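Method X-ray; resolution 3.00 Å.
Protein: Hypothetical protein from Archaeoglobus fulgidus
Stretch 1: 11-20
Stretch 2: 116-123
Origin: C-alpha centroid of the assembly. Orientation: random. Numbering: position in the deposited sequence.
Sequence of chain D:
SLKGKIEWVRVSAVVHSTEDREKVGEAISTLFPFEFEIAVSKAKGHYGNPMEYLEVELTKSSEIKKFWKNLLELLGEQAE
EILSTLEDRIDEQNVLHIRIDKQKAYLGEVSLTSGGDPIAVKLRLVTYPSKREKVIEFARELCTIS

Stretch 1 (11-20) VSAVVHSTED
Stretch 2 116-123: GDPIAVKL

Within these two stretches, two backbone hydrogen bonds join the strands, and side chains on both faces of the sheet add further contacts. In this hypothetical protein from Archaeoglobus fulgidus, the hydrogen-bonded pair is S12 with A120, which meet through the backbone N and O of each. S12 N donates to A120 O at 2.8 Å, with a nearly straight N-H...O angle of 163°, and A120 N returns a bond to S12 O at 2.7 Å, bent to 135°. This reciprocal pair defines an antiparallel hydrogen-bonded bridge with a CA-CA separation of 5.1 Å.

The same serine also bonds through its side chain. With chi1 at 46° (p), S12 OG accepts a hydrogen bond from K122 NZ at 2.9 Å. The lysine reaches it by folding back along its own strand: chi1 is off-well at -5°, followed by chi2 -76° (m), chi3 166° (t) and chi4 -58° (m). Its CA-to-CB bond points sideways, yet its amino end comes close to the serine, and K122 NZ also makes a weak hydrogen bond to A120 O at 3.0 Å. S12 OG also lies 3.8 Å from A120 CB, on the same face of the sheet.

The strand that enters at V11 and the one that leaves through L123 run at 155° to each other, so they are antiparallel with a distinct twist, and their axes approach to 4.6 Å. Residues V11 to V15 have extended backbones, from V11 (phi/psi -119/116) through A13 (-153/167) to V15 (-117/119). The second strand is extended too, at I119 (-107/110), A120 (-80/131), V121 (-126/97) and K122 (-94/157). Register sets V11 opposite V121 as a non-hydrogen-bonded pair, CA-CA 4.5 Å, and A13 near I119, CA-CA 4.8 Å. Carbonyls that already accept N-H bonds also receive CA-H...O contacts: V11 CA lies 3.2 Å from A120 O, and I119 CA lies 3.2 Å from S12 O. Beyond A13 the chains diverge, and V14 CA is 7.5 Å from its nearest counterpart, D117 CA.

The face bearing V11 and V121 is apolar. V11 (chi1 173°, t) places CG1 3.7 Å from I119 CG2 and CG2 4.1 Å from V121 CG2, V121 also being t. I119, with chi1 -68° (m) and chi2 176° (t), brings CG1 to 4.1 Å from A13 CB. V11, A13, I119 and V121 are buried; the two stretches together bury 394 Å², both sides summed.

At the diverging end, a type I turn from H16 to E19 closes with E19 N donating to H16 O at 2.6 Å. The glutamate (chi1 -63°, m; chi2 -167°, t) folds back so that E19 OE1 accepts a very short 2.5 Å bond from H16 N. The CA-to-CB bond of D117 (chi1 176°, t) points toward the first stretch, and D117 OD1 lies 3.6 Å from H16 NE2, in an oblique approach to the ring. D117 OD2 stands 4.4 Å from E19 OE2, a proximity of like charges; both oxygens find hydrogen bonds elsewhere in the structure.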

ATOM      1  N   VAL D  11       4.796  -9.201   5.615  1.00 61.85           N
ATOM      2  CA  VAL D  11       3.491  -9.819   5.865  1.00 62.22           C
ATOM      3  C   VAL D  11       2.874  -9.174   7.100  1.00 62.64           C
ATOM      4  O   VAL D  11       3.402  -9.298   8.200  1.00 62.51           O
ATOM      5  CB  VAL D  11       3.619 -11.343   6.116  1.00 61.47           C
ATOM      6  CG1 VAL D  11       2.287 -11.908   6.545  1.00 60.70           C
ATOM      7  CG2 VAL D  11       4.098 -12.048   4.853  1.00 61.18           C
ATOM      8  N   SER D  12       1.751  -8.494   6.916  1.00 63.61           N
ATOM      9  CA  SER D  12       1.111  -7.824   8.030  1.00 64.39           C
ATOM     10  C   SER D  12      -0.395  -7.985   8.132  1.00 65.44           C
ATOM     11  O   SER D  12      -1.085  -8.304   7.164  1.00 64.69           O
ATOM     12  CB  SER D  12       1.459  -6.345   7.984  1.00 64.37           C
ATOM     13  OG  SER D  12       1.307  -5.868   6.663  1.00 65.09           O
ATOM     14  N   ALA D  13      -0.881  -7.751   9.346  1.00 67.50           N
ATOM     15  CA  ALA D  13      -2.294  -7.836   9.683  1.00 67.97           C
ATOM     16  C   ALA D  13      -2.542  -6.905  10.866  1.00 68.13           C
ATOM     17  O   ALA D  13      -1.600  -6.425  11.501  1.00 68.34           O
ATOM     18  CB  ALA D  13      -2.663  -9.264  10.051  1.00 67.35           C
ATOM     19  N   VAL D  14      -3.811  -6.641  11.145  1.00 69.11           N
ATOM     20  CA  VAL D  14      -4.185  -5.780  12.256  1.00 69.10           C
ATOM     21  C   VAL D  14      -5.023  -6.566  13.260  1.00 70.44           C
ATOM     22  O   VAL D  14      -5.750  -7.500  12.895  1.00 70.22           O
ATOM     23  CB  VAL D  14      -4.974  -4.548  11.769  1.00 67.34           C
ATOM     24  CG1 VAL D  14      -5.648  -3.858  12.934  1.00 67.67           C
ATOM     25  CG2 VAL D  14      -4.033  -3.582  11.096  1.00 66.28           C
ATOM     26  N   VAL D  15      -4.896  -6.189  14.528  1.00 71.43           N
ATOM     27  CA  VAL D  15      -5.628  -6.836  15.605  1.00 71.91           C
ATOM     28  C   VAL D  15      -6.547  -5.812  16.250  1.00 72.11           C
ATOM     29  O   VAL D  15      -6.094  -4.795  16.782  1.00 71.88           O
ATOM     30  CB  VAL D  15      -4.673  -7.403  16.676  1.00 71.24           C
ATOM     31  CG1 VAL D  15      -5.423  -8.349  17.580  1.00 70.48           C
ATOM     32  CG2 VAL D  15      -3.515  -8.123  16.014  1.00 72.13           C
ATOM     33  N   HIS D  16      -7.843  -6.089  16.186  1.00 72.65           N
ATOM     34  CA  HIS D  16      -8.847  -5.207  16.759  1.00 73.38           C
ATOM     35  C   HIS D  16      -9.119  -5.547  18.230  1.00 73.25           C
ATOM     36  O   HIS D  16      -8.821  -6.653  18.690  1.00 71.96           O
ATOM     37  CB  HIS D  16     -10.137  -5.300  15.940  1.00 74.19           C
ATOM     38  CG  HIS D  16      -9.947  -5.006  14.485  1.00 73.18           C
ATOM     39  ND1 HIS D  16      -9.461  -3.800  14.027  1.00 73.35           N
ATOM     40  CD2 HIS D  16     -10.166  -5.763  13.386  1.00 74.03           C
ATOM     41  CE1 HIS D  16      -9.390  -3.828  12.708  1.00 73.24           C
ATOM     42  NE2 HIS D  16      -9.812  -5.008  12.294  1.00 74.22           N
ATOM     43  N   SER D  17      -9.683  -4.577  18.949  1.00 73.74           N
ATOM     44  CA  SER D  17     -10.000  -4.699  20.373  1.00 74.27           C
ATOM     45  C   SER D  17     -10.687  -6.012  20.745  1.00 75.43           C
ATOM     46  O   SER D  17     -10.463  -6.568  21.820  1.00 75.61           O
ATOM     47  CB  SER D  17     -10.874  -3.520  20.798  1.00 73.88           C
ATOM     48  OG  SER D  17     -10.285  -2.285  20.427  1.00 73.95           O
ATOM     49  N   THR D  18     -11.525  -6.502  19.845  1.00 77.06           N
ATOM     50  CA  THR D  18     -12.253  -7.746  20.057  1.00 78.64           C
ATOM     51  C   THR D  18     -11.404  -8.974  19.705  1.00 79.95           C
ATOM     52  O   THR D  18     -11.756 -10.112  20.044  1.00 79.49           O
ATOM     53  CB  THR D  18     -13.486  -7.761  19.174  1.00 78.70           C
ATOM     54  OG1 THR D  18     -14.173  -6.512  19.310  1.00 79.60           O
ATOM     55  CG2 THR D  18     -14.396  -8.895  19.566  1.00 79.88           C
ATOM     56  N   GLU D  19     -10.280  -8.723  19.035  1.00 80.99           N
ATOM     57  CA  GLU D  19      -9.375  -9.770  18.569  1.00 80.78           C
ATOM     58  C   GLU D  19      -8.295 -10.304  19.505  1.00 81.32           C
ATOM     59  O   GLU D  19      -7.867  -9.632  20.452  1.00 80.04           O
ATOM     60  CB  GLU D  19      -8.716  -9.315  17.272  1.00 79.86           C
ATOM     61  CG  GLU D  19      -9.693  -9.109  16.155  1.00 78.31           C
ATOM     62  CD  GLU D  19      -9.007  -8.978  14.827  1.00 78.62           C
ATOM     63  OE1 GLU D  19      -8.369  -7.929  14.588  1.00 78.92           O
ATOM     64  OE2 GLU D  19      -9.094  -9.932  14.027  1.00 77.63           O
ATOM     65  N   ASP D  20      -7.854 -11.522  19.187  1.00 82.20           N
ATOM     66  CA  ASP D  20      -6.828 -12.239  19.942  1.00 83.49           C
ATOM     67  C   ASP D  20      -5.522 -12.363  19.155  1.00 83.91           C
ATOM     68  O   ASP D  20      -5.462 -13.053  18.137  1.00 83.94           O
ATOM     69  CB  ASP D  20      -7.362 -13.633  20.326  1.00 83.27           C
ATOM     70  CG  ASP D  20      -6.275 -14.576  20.826  1.00 82.96           C
ATOM     71  OD1 ASP D  20      -5.377 -14.134  21.576  1.00 83.01           O
ATOM     72  OD2 ASP D  20      -6.330 -15.773  20.477  1.00 81.56           O
ATOM     73  N   GLY D 116     -12.014  -5.923   3.534  1.00 63.10           N
ATOM     74  CA  GLY D 116     -11.431  -4.801   4.241  1.00 64.87           C
ATOM     75  C   GLY D 116     -10.392  -5.088   5.308  1.00 67.03           C
ATOM     76  O   GLY D 116      -9.636  -4.186   5.678  1.00 68.58           O
ATOM     77  N   ASP D 117     -10.345  -6.306   5.829  1.00 67.02           N
ATOM     78  CA  ASP D 117      -9.348  -6.616   6.845  1.00 69.06           C
ATOM     79  C   ASP D 117      -8.669  -7.928   6.473  1.00 70.44           C
ATOM     80  O   ASP D 117      -9.083  -9.016   6.900  1.00 71.45           O
ATOM     81  CB  ASP D 117      -9.996  -6.696   8.235  1.00 70.57           C
ATOM     82  CG  ASP D 117      -9.014  -7.113   9.327  1.00 72.15           C
ATOM     83  OD1 ASP D 117      -7.979  -6.438   9.520  1.00 71.97           O
ATOM     84  OD2 ASP D 117      -9.287  -8.126  10.004  1.00 73.36           O
ATOM     85  N   PRO D 118      -7.622  -7.838   5.636  1.00 70.35           N
ATOM     86  CA  PRO D 118      -6.877  -9.010   5.192  1.00 69.12           C
ATOM     87  C   PRO D 118      -5.470  -9.027   5.766  1.00 68.00           C
ATOM     88  O   PRO D 118      -5.119  -8.216   6.631  1.00 66.77           O
ATOM     89  CB  PRO D 118      -6.846  -8.810   3.692  1.00 68.58           C
ATOM     90  CG  PRO D 118      -6.502  -7.340   3.630  1.00 68.87           C
ATOM     91  CD  PRO D 118      -7.376  -6.709   4.718  1.00 69.51           C
ATOM     92  N   ILE D 119      -4.680  -9.974   5.261  1.00 67.48           N
ATOM     93  CA  ILE D 119      -3.279 -10.126   5.635  1.00 66.75           C
ATOM     94  C   ILE D 119      -2.515  -9.626   4.409  1.00 65.53           C
ATOM     95  O   ILE D 119      -2.537 -10.255   3.347  1.00 65.32           O
ATOM     96  CB  ILE D 119      -2.920 -11.610   5.932  1.00 67.58           C
ATOM     97  CG1 ILE D 119      -3.648 -12.069   7.210  1.00 68.06           C
ATOM     98  CG2 ILE D 119      -1.401 -11.768   6.083  1.00 66.19           C
ATOM     99  CD1 ILE D 119      -3.455 -13.540   7.581  1.00 65.22           C
ATOM    100  N   ALA D 120      -1.873  -8.474   4.558  1.00 63.46           N
ATOM    101  CA  ALA D 120      -1.123  -7.862   3.477  1.00 62.10           C
ATOM    102  C   ALA D 120       0.254  -8.482   3.290  1.00 62.00           C
ATOM    103  O   ALA D 120       1.023  -8.630   4.237  1.00 61.68           O
ATOM    104  CB  ALA D 120      -0.987  -6.368   3.725  1.00 60.78           C
ATOM    105  N   VAL D 121       0.559  -8.823   2.046  1.00 62.21           N
ATOM    106  CA  VAL D 121       1.838  -9.418   1.700  1.00 61.76           C
ATOM    107  C   VAL D 121       2.519  -8.622   0.593  1.00 59.62           C
ATOM    108  O   VAL D 121       2.198  -8.809  -0.574  1.00 60.63           O
ATOM    109  CB  VAL D 121       1.651 -10.870   1.198  1.00 63.89           C
ATOM    110  CG1 VAL D 121       3.004 -11.500   0.878  1.00 64.66           C
ATOM    111  CG2 VAL D 121       0.905 -11.690   2.241  1.00 63.83           C
ATOM    112  N   LYS D 122       3.436  -7.723   0.948  1.00 57.59           N
ATOM    113  CA  LYS D 122       4.163  -6.969  -0.071  1.00 55.48           C
ATOM    114  C   LYS D 122       5.462  -7.712  -0.355  1.00 54.32           C
ATOM    115  O   LYS D 122       5.947  -8.482   0.469  1.00 53.73           O
ATOM    116  CB  LYS D 122       4.528  -5.539   0.368  1.00 53.33           C
ATOM    117  CG  LYS D 122       4.005  -5.067   1.688  1.00 52.99           C
ATOM    118  CD  LYS D 122       2.539  -4.714   1.630  1.00 54.35           C
ATOM    119  CE  LYS D 122       1.975  -4.574   3.051  1.00 57.23           C
ATOM    120  NZ  LYS D 122       2.138  -5.821   3.925  1.00 53.52           N
ATOM    121  N   LEU D 123       6.015  -7.485  -1.536  1.00 54.44           N
ATOM    122  CA  LEU D 123       7.270  -8.107  -1.923  1.00 55.18           C
ATOM    123  C   LEU D 123       7.982  -7.118  -2.811  1.00 55.74           C
ATOM    124  O   LEU D 123       7.470  -6.787  -3.879  1.00 56.94           O
ATOM    125  CB  LEU D 123       7.037  -9.386  -2.726  1.00 53.91           C
ATOM    126  CG  LEU D 123       6.114 -10.449  -2.156  1.00 54.17           C
ATOM    127  CD1 LEU D 123       4.675 -10.181  -2.593  1.00 54.74           C
ATOM    128  CD2 LEU D 123       6.567 -11.789  -2.666  1.00 53.41           C
TER